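Local coordinates for PTS-dependent dihydroxyacetone kinase operon regulatory protein (Escherichia coli, PDB 4LRZ) that activates transcription of the dhaKLM dihydroxyacetone kinase operon from a sigma-70 promoter and represses its own expression, this chain being its GAF-PAS sensor region, at residues 48-53 / 156-161. Residues are numbered along the deposited sequence; the frame is centred on the assembly and turned at random.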
# COMPACT_ATOMS: atom_id res chain seq x y z
N ARG F 48 22.33 4.65 5.76
CA ARG F 48 21.49 4.59 6.93
C ARG F 48 20.17 5.37 6.78
O ARG F 48 19.11 4.81 7.05
CB ARG F 48 22.27 4.99 8.21
CG ARG F 48 21.42 5.48 9.43
CD ARG F 48 22.20 5.47 10.80
NE ARG F 48 23.65 5.51 10.61
CZ ARG F 48 24.39 6.63 10.54
NH1 ARG F 48 23.83 7.84 10.66
NH2 ARG F 48 25.70 6.54 10.32
N ARG F 49 20.19 6.63 6.37
CA ARG F 49 18.90 7.35 6.31
C ARG F 49 17.98 6.95 5.13
O ARG F 49 16.79 7.29 5.09
CB ARG F 49 19.10 8.87 6.36
CG ARG F 49 19.80 9.40 5.17
CD ARG F 49 19.72 10.95 5.01
NE ARG F 49 20.16 11.16 3.62
CZ ARG F 49 19.34 11.42 2.59
NH1 ARG F 49 19.86 11.50 1.34
NH2 ARG F 49 18.03 11.61 2.81
N LYS F 50 18.53 6.20 4.18
CA LYS F 50 17.73 5.71 3.07
C LYS F 50 17.20 4.27 3.27
O LYS F 50 16.60 3.70 2.37
CB LYS F 50 18.52 5.89 1.80
CG LYS F 50 18.74 7.39 1.51
CD LYS F 50 17.68 7.79 0.57
CE LYS F 50 16.80 8.87 1.04
NZ LYS F 50 15.59 8.64 0.20
N LYS F 51 17.43 3.72 4.47
CA LYS F 51 17.16 2.35 4.85
C LYS F 51 15.77 1.88 4.38
O LYS F 51 15.66 0.88 3.67
CB LYS F 51 17.28 2.20 6.37
CG LYS F 51 17.28 0.73 6.90
CD LYS F 51 16.66 0.62 8.35
CE LYS F 51 17.69 0.57 9.48
NZ LYS F 51 18.39 -0.77 9.65
N ALA F 52 14.73 2.65 4.72
CA ALA F 52 13.37 2.26 4.42
C ALA F 52 13.19 2.03 2.92
O ALA F 52 12.77 0.94 2.51
CB ALA F 52 12.37 3.26 5.00
N MET F 53 13.53 3.01 2.10
CA MET F 53 13.41 2.84 0.65
C MET F 53 14.39 1.76 0.14
O MET F 53 14.10 1.03 -0.80
CB MET F 53 13.61 4.19 -0.08
CG MET F 53 13.81 4.10 -1.64
SD MET F 53 15.34 4.93 -2.29
CE MET F 53 16.45 4.42 -1.00
N ARG F 156 7.18 13.49 -2.06
CA ARG F 156 8.43 14.07 -2.62
C ARG F 156 9.44 13.02 -3.04
O ARG F 156 9.32 11.85 -2.69
CB ARG F 156 9.10 15.11 -1.69
CG ARG F 156 9.10 14.79 -0.20
CD ARG F 156 10.44 15.19 0.46
NE ARG F 156 10.24 16.05 1.62
CZ ARG F 156 9.87 15.63 2.83
NH1 ARG F 156 9.69 16.53 3.82
NH2 ARG F 156 9.68 14.33 3.06
N LEU F 157 10.44 13.49 -3.78
CA LEU F 157 11.42 12.64 -4.43
C LEU F 157 12.34 12.01 -3.38
O LEU F 157 12.79 12.65 -2.43
CB LEU F 157 12.21 13.42 -5.49
CG LEU F 157 13.46 12.84 -6.16
CD1 LEU F 157 13.10 11.93 -7.30
CD2 LEU F 157 14.33 14.00 -6.66
N THR F 158 12.57 10.73 -3.54
CA THR F 158 13.30 9.98 -2.52
C THR F 158 14.35 9.09 -3.14
O THR F 158 15.26 8.63 -2.47
CB THR F 158 12.33 9.32 -1.48
OG1 THR F 158 13.05 9.06 -0.26
CG2 THR F 158 11.51 8.05 -2.01
N GLY F 159 14.29 8.93 -4.46
CA GLY F 159 15.27 8.11 -5.15
C GLY F 159 14.91 7.84 -6.58
O GLY F 159 13.93 8.43 -7.11
N THR F 160 15.68 6.93 -7.21
CA THR F 160 15.55 6.64 -8.65
C THR F 160 15.89 5.17 -8.88
O THR F 160 16.81 4.65 -8.27
CB THR F 160 16.54 7.49 -9.51
OG1 THR F 160 16.18 8.86 -9.44
CG2 THR F 160 16.51 7.04 -10.98
N ILE F 161 15.15 4.52 -9.79
CA ILE F 161 15.44 3.13 -10.14
C ILE F 161 15.97 3.19 -11.55
O ILE F 161 15.33 3.76 -12.42
CB ILE F 161 14.17 2.20 -10.14
CG1 ILE F 161 13.50 2.18 -8.76
CG2 ILE F 161 14.51 0.72 -10.56
CD1 ILE F 161 14.33 1.52 -7.63
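The ammonium group of K50 reaches T158 with two hydrogen bonds, to the side-chain hydroxyl and to the backbone carbonyl of the same residue. NZ of K50 lies 2.6 Å from OG1 of T158 and 2.7 Å from O of T158. The carbonyl is met in its own plane, on a lone pair, at a C=O...NZ angle of 129°. In T158, OG1 stands opposite the backbone N and close to the carbonyl carbon (chi1 -158°), which brings hydroxyl and carbonyl oxygen together before one amine. The lysine chain is not extended: it turns away from the extended form about CB-CG and CG-CD, and CE passes 3.8 Å from O of T158. The arm starts at the N-cap of helix 51-66, at the break after helix 40-49, and ends at the start of strand 157-166, at T158, its second residue; this is the central strand of the antiparallel GAF-domain sheet, order 2-1-5-4-3. Here T158 and G159 together pair with the single residue L150 of strand 143-151, a classic beta bulge. Shortening K50 to an alanine would probably leave the carbonyl and hydroxyl of T158 without this shared donor and loosen the tie between helix junction and strand. Beside the lysine, M53 points toward the strand, and its sulfur SD rests 3.7 Å from O of T158 and 4.3 Å from CA of G159. L189 of helix 174-211 touches both M53 and T158, and E80 forms a long, weak ion pair with NZ of K50.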